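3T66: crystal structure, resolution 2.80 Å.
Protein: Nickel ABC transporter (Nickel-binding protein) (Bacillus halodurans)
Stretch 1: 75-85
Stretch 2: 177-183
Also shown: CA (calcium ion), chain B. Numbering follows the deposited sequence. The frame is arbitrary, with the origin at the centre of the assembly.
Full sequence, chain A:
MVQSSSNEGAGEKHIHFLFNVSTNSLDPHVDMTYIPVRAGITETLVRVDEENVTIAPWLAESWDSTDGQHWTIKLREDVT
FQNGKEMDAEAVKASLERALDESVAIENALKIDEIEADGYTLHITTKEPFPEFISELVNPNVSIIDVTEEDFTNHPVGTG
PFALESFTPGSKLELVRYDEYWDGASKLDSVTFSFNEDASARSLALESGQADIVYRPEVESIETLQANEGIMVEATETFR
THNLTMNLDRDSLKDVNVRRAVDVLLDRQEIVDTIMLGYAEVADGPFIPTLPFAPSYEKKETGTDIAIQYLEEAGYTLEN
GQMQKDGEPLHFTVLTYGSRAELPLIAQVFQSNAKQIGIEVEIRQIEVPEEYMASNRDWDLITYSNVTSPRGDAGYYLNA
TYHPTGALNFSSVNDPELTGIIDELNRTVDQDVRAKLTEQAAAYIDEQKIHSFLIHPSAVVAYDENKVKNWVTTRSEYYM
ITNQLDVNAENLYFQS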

# COMPACT_ATOMS: atom_id res chain seq x y z
N LEU A 75 -1.60 -23.27 -13.91
CA LEU A 75 -0.41 -23.16 -13.07
C LEU A 75 0.84 -23.69 -13.75
O LEU A 75 0.76 -24.44 -14.71
CB LEU A 75 -0.60 -24.00 -11.80
CG LEU A 75 -1.95 -23.88 -11.11
CD1 LEU A 75 -2.13 -24.88 -9.96
CD2 LEU A 75 -2.18 -22.42 -10.66
N ARG A 76 1.99 -23.34 -13.22
CA ARG A 76 3.24 -23.76 -13.81
C ARG A 76 3.37 -25.24 -13.58
O ARG A 76 2.91 -25.75 -12.54
CB ARG A 76 4.41 -23.03 -13.17
CG ARG A 76 4.30 -21.50 -13.18
CD ARG A 76 5.56 -20.89 -12.61
NE ARG A 76 6.67 -21.55 -13.26
CZ ARG A 76 7.31 -21.07 -14.32
NH1 ARG A 76 6.98 -19.89 -14.80
NH2 ARG A 76 8.30 -21.77 -14.89
N GLU A 77 4.02 -25.92 -14.52
CA GLU A 77 4.21 -27.35 -14.34
C GLU A 77 5.53 -27.68 -13.67
O GLU A 77 5.81 -28.81 -13.34
CB GLU A 77 3.98 -28.10 -15.65
CG GLU A 77 2.50 -28.08 -16.04
CD GLU A 77 2.24 -28.02 -17.56
OE1 GLU A 77 3.07 -28.57 -18.34
OE2 GLU A 77 1.20 -27.41 -17.98
N ASP A 78 6.33 -26.68 -13.40
CA ASP A 78 7.63 -27.00 -12.84
C ASP A 78 7.83 -26.64 -11.38
O ASP A 78 8.96 -26.51 -10.97
CB ASP A 78 8.72 -26.31 -13.67
CG ASP A 78 8.45 -24.82 -13.84
OD1 ASP A 78 7.26 -24.45 -13.73
OD2 ASP A 78 9.41 -24.01 -14.08
N VAL A 79 6.80 -26.47 -10.56
CA VAL A 79 7.12 -25.99 -9.22
C VAL A 79 7.04 -27.14 -8.26
O VAL A 79 6.20 -28.01 -8.45
CB VAL A 79 6.18 -24.83 -8.76
CG1 VAL A 79 6.20 -24.68 -7.26
CG2 VAL A 79 6.55 -23.51 -9.40
N THR A 80 7.92 -27.15 -7.25
CA THR A 80 7.86 -28.10 -6.16
C THR A 80 7.97 -27.38 -4.83
O THR A 80 8.72 -26.39 -4.71
CB THR A 80 9.05 -29.11 -6.18
OG1 THR A 80 10.30 -28.42 -5.96
CG2 THR A 80 9.09 -29.98 -7.49
N PHE A 81 7.26 -27.91 -3.83
CA PHE A 81 7.44 -27.47 -2.44
C PHE A 81 8.83 -27.84 -1.91
O PHE A 81 9.49 -28.72 -2.41
CB PHE A 81 6.38 -28.05 -1.50
CG PHE A 81 4.97 -27.67 -1.87
CD1 PHE A 81 4.38 -26.52 -1.36
CD2 PHE A 81 4.22 -28.48 -2.74
CE1 PHE A 81 3.07 -26.17 -1.73
CE2 PHE A 81 2.91 -28.12 -3.11
CZ PHE A 81 2.36 -26.97 -2.63
N GLN A 82 9.25 -27.11 -0.89
CA GLN A 82 10.50 -27.33 -0.21
C GLN A 82 10.68 -28.78 0.22
O GLN A 82 11.80 -29.28 0.34
CB GLN A 82 10.57 -26.42 1.00
CG GLN A 82 11.02 -24.99 0.68
CD GLN A 82 10.10 -23.96 1.25
OE1 GLN A 82 9.20 -24.29 1.98
NE2 GLN A 82 10.31 -22.70 0.87
N ASN A 83 9.57 -29.46 0.46
CA ASN A 83 9.70 -30.84 0.90
C ASN A 83 9.81 -31.76 -0.30
O ASN A 83 9.99 -32.92 -0.13
CB ASN A 83 8.53 -31.24 1.80
CG ASN A 83 7.23 -31.37 1.03
OD1 ASN A 83 7.21 -31.25 -0.20
ND2 ASN A 83 6.13 -31.59 1.75
N GLY A 84 9.71 -31.24 -1.52
CA GLY A 84 9.88 -32.05 -2.72
C GLY A 84 8.59 -32.37 -3.48
O GLY A 84 8.64 -32.57 -4.69
N LYS A 85 7.44 -32.41 -2.79
CA LYS A 85 6.17 -32.81 -3.43
C LYS A 85 5.84 -31.87 -4.61
O LYS A 85 6.20 -30.67 -4.58
CB LYS A 85 5.01 -32.88 -2.43
N ARG A 177 18.99 -22.37 2.34
CA ARG A 177 18.71 -22.32 0.90
C ARG A 177 18.02 -23.58 0.51
O ARG A 177 18.38 -24.66 0.99
CB ARG A 177 19.99 -22.23 0.08
CG ARG A 177 19.81 -22.78 -1.31
CD ARG A 177 21.06 -22.69 -2.14
NE ARG A 177 22.06 -23.66 -1.69
CZ ARG A 177 23.18 -23.38 -1.02
NH1 ARG A 177 23.51 -22.14 -0.72
NH2 ARG A 177 23.99 -24.36 -0.67
N TYR A 178 16.99 -23.45 -0.33
CA TYR A 178 16.29 -24.61 -0.87
C TYR A 178 16.83 -24.89 -2.26
O TYR A 178 16.77 -24.03 -3.15
CB TYR A 178 14.79 -24.43 -0.87
CG TYR A 178 14.06 -25.50 -1.65
CD1 TYR A 178 14.26 -26.87 -1.39
CD2 TYR A 178 13.17 -25.14 -2.68
CE1 TYR A 178 13.57 -27.84 -2.12
CE2 TYR A 178 12.49 -26.08 -3.40
CZ TYR A 178 12.69 -27.42 -3.14
OH TYR A 178 11.98 -28.34 -3.90
N ASP A 179 17.37 -26.09 -2.45
CA ASP A 179 18.28 -26.32 -3.58
C ASP A 179 17.57 -26.40 -4.92
O ASP A 179 18.16 -26.03 -5.93
CB ASP A 179 19.21 -27.53 -3.35
CG ASP A 179 20.35 -27.24 -2.33
OD1 ASP A 179 20.58 -26.05 -2.01
OD2 ASP A 179 21.03 -28.19 -1.85
N GLU A 180 16.30 -26.84 -4.92
CA GLU A 180 15.51 -27.01 -6.17
C GLU A 180 14.40 -26.00 -6.39
O GLU A 180 13.39 -26.30 -7.00
CB GLU A 180 14.87 -28.39 -6.19
CG GLU A 180 15.75 -29.51 -5.59
CD GLU A 180 16.87 -29.95 -6.54
OE1 GLU A 180 16.76 -29.69 -7.77
OE2 GLU A 180 17.86 -30.56 -6.03
N TYR A 181 14.60 -24.80 -5.85
CA TYR A 181 13.63 -23.72 -5.95
C TYR A 181 13.31 -23.53 -7.42
O TYR A 181 14.23 -23.49 -8.22
CB TYR A 181 14.24 -22.45 -5.39
CG TYR A 181 13.36 -21.27 -5.61
CD1 TYR A 181 12.03 -21.29 -5.23
CD2 TYR A 181 13.85 -20.13 -6.22
CE1 TYR A 181 11.21 -20.21 -5.44
CE2 TYR A 181 13.05 -19.05 -6.44
CZ TYR A 181 11.72 -19.08 -6.05
OH TYR A 181 10.92 -17.99 -6.27
N TRP A 182 12.04 -23.40 -7.77
CA TRP A 182 11.61 -23.41 -9.17
C TRP A 182 12.12 -22.27 -10.03
O TRP A 182 12.13 -22.36 -11.25
CB TRP A 182 10.11 -23.43 -9.24
CG TRP A 182 9.49 -22.14 -8.75
CD1 TRP A 182 9.19 -21.82 -7.46
CD2 TRP A 182 9.08 -21.01 -9.55
NE1 TRP A 182 8.63 -20.57 -7.41
CE2 TRP A 182 8.55 -20.05 -8.68
CE3 TRP A 182 9.12 -20.73 -10.93
CZ2 TRP A 182 8.06 -18.81 -9.13
CZ3 TRP A 182 8.64 -19.49 -11.38
CH2 TRP A 182 8.10 -18.56 -10.48
N ASP A 183 12.52 -21.17 -9.41
CA ASP A 183 12.96 -20.02 -10.20
C ASP A 183 14.46 -19.75 -10.03
O ASP A 183 14.95 -18.68 -10.41
CB ASP A 183 12.15 -18.78 -9.86
CG ASP A 183 11.99 -17.86 -11.04
OD1 ASP A 183 12.24 -18.32 -12.16
OD2 ASP A 183 11.60 -16.70 -10.88
CA CA B . 22.22 -28.86 0.13

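Two aromatic rings from one short loop each receive an aliphatic C–H group from the other loop over a face, and this pairing of CH–π contacts is the most distinctive feature of the contact between residues 75–85 and 177–183. No backbone hydrogen bond joins the two stretches. The loops, at least 94 residues apart in sequence wherever they touch, bury about 400 Å² between them, and Tyr 178 and Trp 182 supply the largest shares. The example illustrates a general principle: where backbone pairing is absent, a large ring can organise a loop contact by using its face for carbon and its polar margin for hydrogen bonding.

At Trp 182 the carbon partner is a side chain. Val 79 CG2 lies 3.6 Å from the centroid of the five-membered ring, 23° off the ring normal, and approaches Trp 182 CG to 3.3 Å. The backbones are close enough to permit this, with Val 79 CA and Trp 182 CA 5.2 Å apart. The CA-to-CB bond of Trp 182 points toward the first loop, and its chi1 of 68° (p) carries the indole alongside that loop, while Asp 78 O sits 3.7 Å from Trp 182 CB.

The benzo end of the same indole meets a charged group. Arg 76 NE is 3.4 Å from Trp 182 CZ3, and this carbon lies over one face of the guanidinium. The planar cation thus offers its face to the ring atom while two of its nitrogens, NE and NH2, are used at its margin: Arg 76 NE donates to Asp 78 OD1 at 3.0 Å, and Arg 76 NH2 donates to Asp 78 OD2 at 2.6 Å with an angle of 164°. This two-point salt bridge within the first loop joins the guanidinium to a carboxylate while leaving a face available to Trp 182.

At Tyr 178 the carbon partner is backbone. Gln 82 CA stands 3.7 Å from the ring centroid and only 15° off the normal, so the alpha carbon sits almost squarely over the phenol. The ring's polar end does separate work. Thr 80 OG1, near the ring plane at its edge, and Tyr 178 OH share a hydrogen bond of 2.7 Å, in which either hydroxyl could be the donor. Phe 81 O also comes within 2.9 Å of Tyr 178 OH.

The local folds of both loops accompany this arrangement. A type I turn runs from Phe 81 to Gly 84, with Gly 84 N donating to Phe 81 O at 2.7 Å; Gln 82, whose alpha carbon covers the phenol, is within it. The positive phi of Gly 84 suits glycine, since a CB there would be jammed against the preceding carbonyl oxygen. In the second loop another type I turn spans Tyr 178 to Tyr 181. Within that turn, Asp 179 faces a different task: its OD2 binds the calcium ion at 2.4 Å, while its OD1 accepts from Arg 177 NE at 2.8 Å.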